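Local coordinates for uncharacterized protein (Bombyx mori, PDB 5AZ0), which probably catalyses the NAD(P)H-dependent reduction of aldehydes and ketones to alcohols, as an aldo-keto reductase (AKR2E5) of the silkworm, at residues Y22-L26 / L54-L58; W106-H110 / W138-Q144; G146-K150 / Q319-N323; W157-E161 / C189-P193; V210-Q214 / Q269-V273. All blocks are in the same frame, centred on the assembly; numbering follows the deposited sequence.

Contact 1. Residues Y22-L26 / L54-L58; sequences YGTWL and LLDAL. With ACT (acetate ion), chain F.
Y22 lays its ring against one turn (54-58) of helix 51-64, with L58 CA over one ring face in a CH-pi contact, 4.1 Å from the ring centroid. Its CA-to-CB bond points at the helix and chi1 is t (-177°), so the ring reaches across and its OH makes a weak hydrogen bond to L54 O (2.6 Å), a carbonyl already taking the helical bond from L58 N (2.8 Å). Y22 CE1 also packs on L58 CB (3.8 Å) and L54 CD1 (3.6 Å), and A57 CB lies 3.4 Å from Y22 OH. CA atoms pair as Y22 with L58 (7.4 Å) and T24 with L54 (7.2 Å). With chi1 t and chi2 p, L54 CD2 packs against L26 CD2 (4.2 Å). The backbone is extended at Y22 and G23 and breaks into loop at T24, whose OG1 bonds D70 and T71. There an acetate, probably from the crystallisation liquor, accepts from T24 N (OXT, 3.1 Å) and W25 N (O, 3.2 Å). This is the first strand of a TIM barrel meeting its first helix. Leucine and alanine suit a buried interface, and tyrosine adds one polar tie at its end: hydrophobic packing carries the join.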
# COMPACT_ATOMS: atom_id res chain seq x y z
N TYR A 22 5.99 -5.04 -3.96
CA TYR A 22 7.19 -4.25 -3.90
C TYR A 22 6.81 -2.77 -3.79
O TYR A 22 6.29 -2.18 -4.72
CB TYR A 22 8.09 -4.56 -5.16
CG TYR A 22 9.41 -3.84 -5.18
CD1 TYR A 22 9.52 -2.53 -5.64
CD2 TYR A 22 10.56 -4.47 -4.73
CE1 TYR A 22 10.75 -1.87 -5.65
CE2 TYR A 22 11.78 -3.81 -4.72
CZ TYR A 22 11.88 -2.55 -5.20
OH TYR A 22 13.10 -1.94 -5.11
N GLY A 23 7.09 -2.16 -2.65
CA GLY A 23 6.82 -0.76 -2.43
C GLY A 23 7.78 0.20 -3.15
O GLY A 23 8.96 -0.10 -3.33
N THR A 24 7.27 1.34 -3.59
CA THR A 24 8.03 2.27 -4.41
C THR A 24 8.02 3.70 -3.88
O THR A 24 8.50 4.61 -4.58
CB THR A 24 7.55 2.26 -5.86
OG1 THR A 24 6.23 2.79 -5.99
CG2 THR A 24 7.62 0.88 -6.46
N TRP A 25 7.50 3.91 -2.67
CA TRP A 25 7.53 5.24 -2.08
C TRP A 25 8.78 5.48 -1.23
O TRP A 25 9.03 4.79 -0.23
CB TRP A 25 6.36 5.38 -1.15
CG TRP A 25 6.32 6.60 -0.32
CD1 TRP A 25 5.99 6.65 1.03
CD2 TRP A 25 6.49 7.95 -0.75
NE1 TRP A 25 5.95 7.95 1.45
CE2 TRP A 25 6.27 8.78 0.39
CE3 TRP A 25 6.82 8.55 -1.97
CZ2 TRP A 25 6.36 10.19 0.35
CZ3 TRP A 25 6.96 9.94 -2.00
CH2 TRP A 25 6.70 10.76 -0.85
N LEU A 26 9.53 6.49 -1.61
CA LEU A 26 10.85 6.74 -1.00
C LEU A 26 10.80 7.62 0.25
O LEU A 26 11.74 7.62 1.02
CB LEU A 26 11.83 7.29 -2.05
CG LEU A 26 12.28 6.20 -3.03
CD1 LEU A 26 13.24 6.79 -4.04
CD2 LEU A 26 12.90 4.98 -2.39
N LEU A 54 16.35 1.61 -5.80
CA LEU A 54 14.94 1.13 -5.87
C LEU A 54 14.70 0.38 -7.16
O LEU A 54 14.11 -0.72 -7.15
CB LEU A 54 13.95 2.31 -5.77
CG LEU A 54 12.45 2.01 -5.84
CD1 LEU A 54 12.05 1.32 -4.55
CD2 LEU A 54 11.63 3.29 -6.00
N LEU A 55 15.26 0.91 -8.26
CA LEU A 55 15.04 0.33 -9.59
C LEU A 55 15.80 -0.93 -9.81
O LEU A 55 15.29 -1.90 -10.34
CB LEU A 55 15.44 1.34 -10.66
CG LEU A 55 14.66 2.62 -10.62
CD1 LEU A 55 15.18 3.55 -11.74
CD2 LEU A 55 13.17 2.36 -10.69
N ASP A 56 17.06 -0.90 -9.42
CA ASP A 56 17.91 -2.10 -9.43
C ASP A 56 17.34 -3.19 -8.51
O ASP A 56 17.22 -4.33 -8.92
CB ASP A 56 19.37 -1.69 -9.09
CG ASP A 56 20.35 -2.82 -9.19
OD1 ASP A 56 20.29 -3.62 -10.16
OD2 ASP A 56 21.14 -2.93 -8.23
N ALA A 57 16.90 -2.84 -7.28
CA ALA A 57 16.26 -3.90 -6.42
C ALA A 57 14.89 -4.37 -6.98
O ALA A 57 14.54 -5.56 -6.89
CB ALA A 57 16.18 -3.44 -4.97
N LEU A 58 14.21 -3.49 -7.74
CA LEU A 58 12.98 -3.93 -8.49
C LEU A 58 13.25 -4.98 -9.55
O LEU A 58 12.55 -6.05 -9.66
CB LEU A 58 12.20 -2.73 -9.07
CG LEU A 58 10.93 -3.00 -9.92
CD1 LEU A 58 9.92 -3.91 -9.24
CD2 LEU A 58 10.32 -1.65 -10.24
C ACT F . 4.67 1.84 -1.12
O ACT F . 5.79 2.13 -0.65
OXT ACT F . 4.46 1.54 -2.31
CH3 ACT F . 3.50 1.84 -0.18

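Contact 2. Residues W106-H110 / W138-Q144; sequences WQHYH and WPMSISQ
W106 opens a type I beta turn closed by Y109 N to W106 O (3.0 Å). Its indole, chi1 t, offers a face to the edge of W138 in an offset edge-to-face pair (W106 six-membered to W138 five-membered ring centroid 5.4 Å, planes at 89°), while its NE1 bonds M341 O. Q107 has its CA 4.9 Å from that of S141. Its carbonyl O accepts from I142 N (3.1 Å) and receives a CA-H...O contact from S141 CA (3.5 Å). The side chain, chi1 m and chi2 p, folds so that OE1 accepts a hydrogen bond from water 1 (2.6 Å), which also accepts from W138 N (3.1 Å) and bonds H110 NE2 (2.7 Å). H108 CA lies 4.8 Å from S143 CA. H110, chi1 m, turns its ring over S141 CA (4.3 Å from the centroid); its ND1 is hydrogen-bonded to water 2 (2.8 Å), and that water donates to P139 O (2.8 Å). Q107 and H110 suit the place because their polar ends hold waters serving W138 N and P139 O. These loops, after strands 100-105 and 133-136, meet at the C-terminal mouth of the TIM barrel, where aldo-keto reductases bind substrate.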
# COMPACT_ATOMS: atom_id res chain seq x y z
N TRP A 106 -4.27 11.13 -6.37
CA TRP A 106 -4.09 12.00 -5.23
C TRP A 106 -5.24 12.98 -5.01
O TRP A 106 -6.23 13.02 -5.80
CB TRP A 106 -2.74 12.73 -5.42
CG TRP A 106 -2.06 13.37 -4.21
CD1 TRP A 106 -1.87 14.72 -4.02
CD2 TRP A 106 -1.45 12.72 -3.09
NE1 TRP A 106 -1.19 14.94 -2.84
CE2 TRP A 106 -0.90 13.75 -2.25
CE3 TRP A 106 -1.31 11.40 -2.70
CZ2 TRP A 106 -0.25 13.48 -1.06
CZ3 TRP A 106 -0.65 11.10 -1.51
CH2 TRP A 106 -0.11 12.14 -0.69
N GLN A 107 -5.09 13.82 -3.96
CA GLN A 107 -6.20 14.57 -3.31
C GLN A 107 -6.77 15.65 -4.13
O GLN A 107 -7.97 16.00 -3.99
CB GLN A 107 -5.77 15.17 -1.95
CG GLN A 107 -5.69 14.15 -0.82
CD GLN A 107 -4.58 13.11 -0.97
OE1 GLN A 107 -4.78 12.10 -1.61
NE2 GLN A 107 -3.47 13.32 -0.31
N HIS A 108 -5.96 16.14 -5.10
CA HIS A 108 -6.50 17.16 -6.03
C HIS A 108 -7.20 16.68 -7.25
O HIS A 108 -7.70 17.50 -8.05
CB HIS A 108 -5.44 18.21 -6.38
CG HIS A 108 -4.24 17.68 -7.08
ND1 HIS A 108 -3.37 16.80 -6.49
CD2 HIS A 108 -3.70 17.99 -8.29
CE1 HIS A 108 -2.36 16.57 -7.32
NE2 HIS A 108 -2.52 17.30 -8.39
N TYR A 109 -7.39 15.36 -7.36
CA TYR A 109 -8.10 14.83 -8.56
C TYR A 109 -9.36 14.10 -8.10
O TYR A 109 -9.59 12.93 -8.47
CB TYR A 109 -7.06 13.93 -9.36
CG TYR A 109 -6.07 14.74 -10.16
CD1 TYR A 109 -6.47 15.37 -11.31
CD2 TYR A 109 -4.77 14.93 -9.77
CE1 TYR A 109 -5.62 16.18 -12.03
CE2 TYR A 109 -3.87 15.74 -10.53
CZ TYR A 109 -4.31 16.36 -11.64
OH TYR A 109 -3.48 17.14 -12.43
N HIS A 110 -10.18 14.74 -7.23
CA HIS A 110 -11.35 14.01 -6.61
C HIS A 110 -12.61 14.30 -7.25
O HIS A 110 -13.64 13.63 -6.97
CB HIS A 110 -11.47 14.20 -5.11
CG HIS A 110 -10.61 13.29 -4.31
ND1 HIS A 110 -11.07 12.71 -3.17
CD2 HIS A 110 -9.34 12.86 -4.47
CE1 HIS A 110 -10.13 11.93 -2.65
NE2 HIS A 110 -9.04 12.04 -3.40
N TRP A 138 -6.28 8.93 -0.72
CA TRP A 138 -6.88 9.35 0.56
C TRP A 138 -8.28 9.77 0.31
O TRP A 138 -8.62 10.15 -0.80
CB TRP A 138 -6.15 10.54 1.19
CG TRP A 138 -4.80 10.19 1.59
CD1 TRP A 138 -3.71 10.12 0.79
CD2 TRP A 138 -4.35 9.84 2.91
NE1 TRP A 138 -2.58 9.78 1.54
CE2 TRP A 138 -2.96 9.57 2.84
CE3 TRP A 138 -4.97 9.77 4.16
CZ2 TRP A 138 -2.21 9.19 3.95
CZ3 TRP A 138 -4.22 9.38 5.29
CH2 TRP A 138 -2.85 9.09 5.17
N PRO A 139 -9.12 9.73 1.36
CA PRO A 139 -10.51 10.11 1.22
C PRO A 139 -10.74 11.65 1.13
O PRO A 139 -11.83 12.12 0.71
CB PRO A 139 -11.17 9.46 2.47
CG PRO A 139 -10.09 9.36 3.44
CD PRO A 139 -8.84 9.11 2.67
N MET A 140 -9.74 12.44 1.50
CA MET A 140 -9.86 13.93 1.45
C MET A 140 -9.72 14.43 -0.00
O MET A 140 -9.04 13.81 -0.84
CB MET A 140 -8.82 14.62 2.33
CG MET A 140 -8.74 14.10 3.74
SD MET A 140 -7.60 12.75 4.01
CE MET A 140 -5.96 13.32 3.58
N SER A 141 -10.40 15.54 -0.26
CA SER A 141 -10.37 16.28 -1.49
C SER A 141 -9.78 17.67 -1.19
O SER A 141 -10.46 18.50 -0.60
CB SER A 141 -11.77 16.42 -2.00
OG SER A 141 -12.59 17.25 -1.15
N ILE A 142 -8.54 17.86 -1.59
CA ILE A 142 -7.71 19.01 -1.29
C ILE A 142 -7.03 19.59 -2.54
O ILE A 142 -6.23 18.87 -3.20
CB ILE A 142 -6.61 18.64 -0.26
CG1 ILE A 142 -7.30 18.01 0.97
CG2 ILE A 142 -5.80 19.87 0.16
CD1 ILE A 142 -6.36 17.54 2.04
N SER A 143 -7.23 20.88 -2.82
CA SER A 143 -6.56 21.54 -3.96
C SER A 143 -5.07 21.55 -3.78
O SER A 143 -4.51 21.31 -2.71
CB SER A 143 -7.07 22.99 -4.24
OG SER A 143 -6.39 23.91 -3.38
N GLN A 144 -4.36 21.83 -4.87
CA GLN A 144 -2.91 21.97 -4.82
C GLN A 144 -2.49 23.14 -3.92
O GLN A 144 -1.33 23.20 -3.54
CB GLN A 144 -2.33 22.22 -6.29
CG GLN A 144 -2.80 21.19 -7.36
CD GLN A 144 -4.15 21.49 -8.10
OE1 GLN A 144 -5.27 21.87 -7.54
NE2 GLN A 144 -4.06 21.26 -9.42
O HOH W 1 -6.59 10.96 -3.08
O HOH W 2 -13.28 13.02 -1.55

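Contact 3. Residues G146-K150 / Q319-N323; sequences GVDEK and QPYEN
Loops at the mouth of a TIM barrel meet here: 146-150 belongs to the long connection after strand 133-136, while the C-terminal tail supplies 319-323, probably matching two of the loops that shape substrate pockets in aldo-keto reductases. Neither segment is helix or strand, and D148 and Y321 have CA atoms 6.1 Å apart. Y321, chi1 m, extends past D148, Y321 CD2 lying 3.5 Å from D148 CB, so that its OH donates a very short hydrogen bond to G146 O (2.5 Å). At G146, phi 97° and psi 9° would jam a CB against the preceding carbonyl O, so glycine fits. D148, chi1 t, is the polar clasp: OD2 accepts from E322 N (2.8 Å), and OD1 from K150 N (3.0 Å), an Asx turn that holds its own loop in shape. Water 3 bridges D148 OD1 and E322 O, 2.8 Å from each. E322 is exposed, where a charged side chain is readily solvated; its OE2 forms a long salt bridge with K150 NZ at 3.8 Å.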
# COMPACT_ATOMS: atom_id res chain seq x y z
N GLY A 146 -4.11 23.77 -0.97
CA GLY A 146 -4.45 23.45 0.40
C GLY A 146 -5.89 23.77 0.69
O GLY A 146 -6.27 23.68 1.81
N VAL A 147 -6.70 24.11 -0.31
CA VAL A 147 -8.10 24.37 -0.09
C VAL A 147 -8.90 23.04 0.02
O VAL A 147 -8.78 22.14 -0.80
CB VAL A 147 -8.70 25.23 -1.21
CG1 VAL A 147 -10.19 25.42 -1.04
CG2 VAL A 147 -8.02 26.61 -1.29
N ASP A 148 -9.75 22.95 1.02
CA ASP A 148 -10.62 21.83 1.16
C ASP A 148 -11.71 21.97 0.17
O ASP A 148 -12.49 22.91 0.29
CB ASP A 148 -11.20 21.77 2.58
CG ASP A 148 -11.91 20.43 2.87
OD1 ASP A 148 -12.07 19.65 1.92
OD2 ASP A 148 -12.29 20.14 4.04
N GLU A 149 -11.82 21.02 -0.79
CA GLU A 149 -12.82 21.14 -1.84
C GLU A 149 -14.07 20.54 -1.43
O GLU A 149 -15.05 20.70 -2.12
CB GLU A 149 -12.30 20.55 -3.19
CG GLU A 149 -11.07 21.34 -3.61
CD GLU A 149 -10.46 21.03 -4.94
OE1 GLU A 149 -10.00 19.91 -5.19
OE2 GLU A 149 -10.33 21.98 -5.72
N LYS A 150 -14.06 19.82 -0.30
CA LYS A 150 -15.27 19.24 0.27
C LYS A 150 -16.00 18.43 -0.73
O LYS A 150 -17.21 18.50 -0.84
CB LYS A 150 -16.16 20.35 0.87
CG LYS A 150 -15.41 21.12 1.99
CD LYS A 150 -16.27 22.26 2.61
CE LYS A 150 -15.51 22.94 3.75
NZ LYS A 150 -16.43 23.77 4.58
N GLN A 319 -5.52 16.85 9.43
CA GLN A 319 -6.67 16.81 10.42
C GLN A 319 -7.82 17.74 10.19
O GLN A 319 -8.96 17.30 10.31
CB GLN A 319 -6.24 16.99 11.87
CG GLN A 319 -5.24 15.97 12.38
CD GLN A 319 -5.13 15.89 13.92
OE1 GLN A 319 -4.79 14.84 14.48
NE2 GLN A 319 -5.39 17.02 14.60
N PRO A 320 -7.56 19.01 9.82
CA PRO A 320 -8.70 19.94 9.61
C PRO A 320 -9.54 19.70 8.36
O PRO A 320 -10.55 20.40 8.17
CB PRO A 320 -8.04 21.33 9.48
CG PRO A 320 -6.60 21.13 9.70
CD PRO A 320 -6.25 19.66 9.67
N TYR A 321 -9.17 18.73 7.50
CA TYR A 321 -9.93 18.55 6.21
C TYR A 321 -11.07 17.64 6.39
O TYR A 321 -10.99 16.68 7.13
CB TYR A 321 -8.95 18.09 5.09
CG TYR A 321 -8.01 19.21 4.75
CD1 TYR A 321 -6.88 19.40 5.45
CD2 TYR A 321 -8.32 20.11 3.72
CE1 TYR A 321 -6.07 20.50 5.20
CE2 TYR A 321 -7.53 21.20 3.43
CZ TYR A 321 -6.42 21.40 4.17
OH TYR A 321 -5.62 22.47 3.89
N GLU A 322 -12.15 17.87 5.69
CA GLU A 322 -13.22 16.92 5.71
C GLU A 322 -12.72 15.52 5.23
O GLU A 322 -11.81 15.40 4.37
CB GLU A 322 -14.39 17.45 4.92
CG GLU A 322 -15.07 18.64 5.64
CD GLU A 322 -16.39 19.14 5.07
OE1 GLU A 322 -16.94 18.58 4.07
OE2 GLU A 322 -16.86 20.15 5.64
N ASN A 323 -13.23 14.46 5.85
CA ASN A 323 -12.87 13.07 5.54
C ASN A 323 -11.47 12.64 5.94
O ASN A 323 -11.06 11.49 5.70
CB ASN A 323 -13.17 12.75 4.06
CG ASN A 323 -14.64 12.71 3.77
OD1 ASN A 323 -15.16 13.38 2.86
ND2 ASN A 323 -15.30 11.86 4.45
O HOH W 3 -11.85 16.91 2.04
O HOH W 4 -12.46 21.98 5.92
O HOH W 5 -15.13 22.06 7.20

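Contact 4. Residues W157-E161 / C189-P193; sequences WRGFE and CNVPP
E161 OE2 accepts two backbone hydrogen bonds, from N190 N (2.7 Å) and V191 N (2.9 Å), and W157 NE1 donates to V191 O (2.9 Å). In this TIM barrel the bonds tie helix 153-165 to the loop that leaves helix 179-188 and leads into strand 195-199, so one outer helix grips the linker of its neighbour. W157 and E161 stand one helical turn apart (E161 N to W157 O, 2.9 Å) and both point toward the loop; W157 CA lies 7.5 Å from C189 CA and E161 CA 6.7 Å from V191 CA. E161, chi1 m and chi2 t, extends so that its carboxylate accepts from two successive NH groups just beyond the helix end, where C189 leaves helical angles. The loop then runs extended through V191, P192 and P193, where proline suits backbone with no further NH to satisfy. W157, chi1 t, has the bulk to fill the space beneath: its indole also packs on L185, I172, V174 and M136. It touches C189 CB through CD1 (3.7 Å), and its six-membered ring reaches the backbone of P193, CZ2 to N at 3.6 Å. At the buried end, W157 CH2 meets P193 CB at 3.8 Å.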
# COMPACT_ATOMS: atom_id res chain seq x y z
N TRP A 157 -15.73 8.26 -6.38
CA TRP A 157 -15.88 6.87 -6.65
C TRP A 157 -16.61 6.64 -7.91
O TRP A 157 -16.24 5.73 -8.64
CB TRP A 157 -16.54 6.16 -5.45
CG TRP A 157 -16.47 4.64 -5.60
CD1 TRP A 157 -17.46 3.81 -5.90
CD2 TRP A 157 -15.30 3.86 -5.48
NE1 TRP A 157 -17.00 2.50 -5.95
CE2 TRP A 157 -15.67 2.50 -5.67
CE3 TRP A 157 -13.95 4.16 -5.23
CZ2 TRP A 157 -14.74 1.45 -5.68
CZ3 TRP A 157 -13.03 3.10 -5.17
CH2 TRP A 157 -13.43 1.79 -5.41
N ARG A 158 -17.54 7.53 -8.27
CA ARG A 158 -18.16 7.41 -9.59
C ARG A 158 -17.11 7.48 -10.73
O ARG A 158 -17.25 6.81 -11.73
CB ARG A 158 -19.23 8.48 -9.90
CG ARG A 158 -20.50 8.42 -9.03
CD ARG A 158 -21.68 9.40 -9.40
NE ARG A 158 -21.86 10.52 -8.43
CZ ARG A 158 -22.26 10.41 -7.13
NH1 ARG A 158 -22.58 9.24 -6.56
NH2 ARG A 158 -22.34 11.51 -6.37
N GLY A 159 -16.13 8.33 -10.59
CA GLY A 159 -15.03 8.42 -11.53
C GLY A 159 -14.23 7.13 -11.51
O GLY A 159 -13.82 6.69 -12.58
N PHE A 160 -13.99 6.52 -10.34
CA PHE A 160 -13.28 5.19 -10.32
C PHE A 160 -14.11 4.15 -11.07
O PHE A 160 -13.58 3.42 -11.89
CB PHE A 160 -12.96 4.71 -8.90
CG PHE A 160 -11.73 5.32 -8.34
CD1 PHE A 160 -11.69 6.65 -8.00
CD2 PHE A 160 -10.59 4.57 -8.21
CE1 PHE A 160 -10.53 7.23 -7.54
CE2 PHE A 160 -9.45 5.13 -7.75
CZ PHE A 160 -9.41 6.47 -7.46
N GLU A 161 -15.43 4.16 -10.89
CA GLU A 161 -16.30 3.23 -11.62
C GLU A 161 -16.27 3.49 -13.12
O GLU A 161 -16.35 2.52 -13.91
CB GLU A 161 -17.78 3.26 -11.07
CG GLU A 161 -17.82 2.77 -9.61
CD GLU A 161 -19.19 2.95 -8.90
OE1 GLU A 161 -19.93 3.81 -9.35
OE2 GLU A 161 -19.47 2.31 -7.87
N CYS A 189 -22.03 2.41 -3.29
CA CYS A 189 -21.34 2.20 -4.59
C CYS A 189 -22.10 1.35 -5.53
O CYS A 189 -22.99 0.69 -5.10
CB CYS A 189 -19.99 1.57 -4.32
SG CYS A 189 -20.11 -0.07 -3.55
N ASN A 190 -21.78 1.35 -6.81
CA ASN A 190 -22.28 0.33 -7.72
C ASN A 190 -21.27 -0.82 -7.80
O ASN A 190 -21.67 -1.95 -7.92
CB ASN A 190 -22.54 0.91 -9.12
CG ASN A 190 -23.70 1.92 -9.13
OD1 ASN A 190 -24.59 1.90 -8.31
ND2 ASN A 190 -23.63 2.83 -10.01
N VAL A 191 -19.99 -0.54 -7.77
CA VAL A 191 -18.96 -1.60 -7.82
C VAL A 191 -18.22 -1.42 -6.50
O VAL A 191 -17.75 -0.32 -6.22
CB VAL A 191 -18.01 -1.43 -9.01
CG1 VAL A 191 -16.94 -2.48 -9.00
CG2 VAL A 191 -18.76 -1.46 -10.33
N PRO A 192 -18.08 -2.49 -5.69
CA PRO A 192 -17.37 -2.27 -4.44
C PRO A 192 -15.86 -2.16 -4.62
O PRO A 192 -15.34 -2.70 -5.58
CB PRO A 192 -17.70 -3.52 -3.64
CG PRO A 192 -17.78 -4.56 -4.70
CD PRO A 192 -18.35 -3.93 -5.92
N PRO A 193 -15.18 -1.50 -3.69
CA PRO A 193 -13.75 -1.51 -3.72
C PRO A 193 -13.23 -2.93 -3.56
O PRO A 193 -13.82 -3.73 -2.78
CB PRO A 193 -13.36 -0.71 -2.52
CG PRO A 193 -14.55 -0.87 -1.55
CD PRO A 193 -15.71 -0.85 -2.48

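Contact 5. Residues V210-Q214 / Q269-V273; sequences VDYCQ and QRGIV
Segment 210-214 is regular helix, one turn of which is closed by Q214 N to V210 O (2.9 Å), whereas 269-273 unwinds: Q269 is the last helical residue, and G271 breaks away with positive phi (74°) in a Schellman motif that folds two bonds back into the last turn. Positive phi favours glycine, and a CB there would also sit tight against Q214 NE2. After G271 the chain extends through I272 into V273, the start of a strand. The two segments lie well apart, V210 CA being 8.4 Å from I272 CA and Q214 CA 8.6 Å from G271 CA, so long side chains do the bridging. Q214, chi1 m and chi2 t, stretches out to donate from NE2 to R270 O (3.0 Å), almost straight at 177°, and water 7 links the same NE2 (3.0 Å) to G271 O (2.7 Å). One turn earlier, V210 offers CG1 to I272 CD1 (4.0 Å), the apolar patch of the contact, and its CB touches R270 NH2 (3.7 Å). That arginine, whose NH1 bonds S205 O, reaches D211 OD1 through water 6, which lies 2.8 Å from NH2 and 2.7 Å from OD1. I272 packs also on A222 and V200. Outer helix 207-215 is thereby fastened to the helix-to-strand turn leading into the final strand, 273-274, of the parallel sheet, a joint of the eight-stranded TIM barrel.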
# COMPACT_ATOMS: atom_id res chain seq x y z
N VAL A 210 -9.97 -4.31 9.85
CA VAL A 210 -9.61 -5.50 9.05
C VAL A 210 -10.77 -6.49 9.01
O VAL A 210 -11.12 -6.99 7.96
CB VAL A 210 -8.33 -6.14 9.60
CG1 VAL A 210 -8.05 -7.52 9.00
CG2 VAL A 210 -7.15 -5.21 9.36
N ASP A 211 -11.38 -6.75 10.16
CA ASP A 211 -12.47 -7.69 10.24
C ASP A 211 -13.63 -7.21 9.42
O ASP A 211 -14.25 -7.97 8.73
CB ASP A 211 -12.93 -7.90 11.73
CG ASP A 211 -11.92 -8.69 12.57
OD1 ASP A 211 -10.96 -9.32 12.04
OD2 ASP A 211 -12.04 -8.65 13.79
N TYR A 212 -13.93 -5.93 9.53
CA TYR A 212 -15.04 -5.38 8.73
C TYR A 212 -14.77 -5.55 7.21
O TYR A 212 -15.66 -5.97 6.40
CB TYR A 212 -15.26 -3.88 9.06
CG TYR A 212 -16.44 -3.33 8.28
CD1 TYR A 212 -17.77 -3.64 8.66
CD2 TYR A 212 -16.26 -2.58 7.16
CE1 TYR A 212 -18.85 -3.17 7.92
CE2 TYR A 212 -17.33 -2.14 6.40
CZ TYR A 212 -18.61 -2.43 6.77
OH TYR A 212 -19.63 -1.96 5.98
N CYS A 213 -13.56 -5.21 6.80
CA CYS A 213 -13.19 -5.38 5.33
C CYS A 213 -13.32 -6.81 4.87
O CYS A 213 -13.99 -7.09 3.87
CB CYS A 213 -11.79 -4.79 5.06
SG CYS A 213 -11.73 -2.93 5.15
N GLN A 214 -12.70 -7.71 5.63
CA GLN A 214 -12.71 -9.13 5.30
C GLN A 214 -14.11 -9.68 5.35
O GLN A 214 -14.44 -10.48 4.44
CB GLN A 214 -11.76 -9.91 6.19
CG GLN A 214 -10.31 -9.46 5.93
CD GLN A 214 -9.30 -10.22 6.75
OE1 GLN A 214 -9.67 -10.74 7.77
NE2 GLN A 214 -8.05 -10.29 6.31
N GLN A 269 -0.54 -14.35 7.64
CA GLN A 269 -1.40 -15.27 8.34
C GLN A 269 -2.73 -14.62 8.82
O GLN A 269 -3.69 -15.32 8.95
CB GLN A 269 -0.68 -15.87 9.56
CG GLN A 269 -1.36 -17.15 10.05
CD GLN A 269 -0.49 -17.98 11.02
OE1 GLN A 269 0.67 -18.30 10.73
NE2 GLN A 269 -1.05 -18.30 12.17
N ARG A 270 -2.77 -13.30 9.03
CA ARG A 270 -4.04 -12.55 9.14
C ARG A 270 -4.80 -12.40 7.82
O ARG A 270 -5.91 -11.83 7.82
CB ARG A 270 -3.83 -11.19 9.77
CG ARG A 270 -3.09 -11.19 11.10
CD ARG A 270 -3.10 -9.80 11.76
NE ARG A 270 -4.46 -9.23 11.86
CZ ARG A 270 -4.71 -7.94 12.01
NH1 ARG A 270 -3.72 -7.05 12.08
NH2 ARG A 270 -5.96 -7.50 12.03
N GLY A 271 -4.28 -12.92 6.71
CA GLY A 271 -4.90 -12.71 5.39
C GLY A 271 -4.70 -11.30 4.82
O GLY A 271 -5.48 -10.83 4.00
N ILE A 272 -3.63 -10.63 5.25
CA ILE A 272 -3.33 -9.28 4.86
C ILE A 272 -2.13 -9.29 3.89
O ILE A 272 -1.14 -9.95 4.16
CB ILE A 272 -2.98 -8.45 6.11
CG1 ILE A 272 -4.25 -8.35 6.97
CG2 ILE A 272 -2.52 -7.07 5.73
CD1 ILE A 272 -4.08 -7.65 8.33
N VAL A 273 -2.27 -8.52 2.77
CA VAL A 273 -1.25 -8.33 1.77
C VAL A 273 -0.30 -7.31 2.37
O VAL A 273 -0.76 -6.35 2.93
CB VAL A 273 -1.86 -7.77 0.44
CG1 VAL A 273 -0.76 -7.39 -0.54
CG2 VAL A 273 -2.92 -8.72 -0.18
O HOH W 6 -8.34 -8.96 12.46
O HOH W 7 -7.62 -9.23 3.56

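How the contacts relate
Contacts 1 and 2 are buried, 4 and 5 partly so, and contact 3 lies at the surface, which its charged and water-bridged pairs reflect. Contact 1 relies chiefly on apolar packing between a strand and its own helix. Contacts 4 and 5 each fasten an outer helix to a linker entering a strand, and both use a long polar side chain to reach loop backbone, carboxylate to NH in one and amide to carbonyl in the other. Contacts 2 and 3 share the loop between strand 133-136 and helix 153-165 and touch directly, with a probable hydrogen bond between S141 O and E149 N (2.9 Å); helix 153-165 then supplies contact 4.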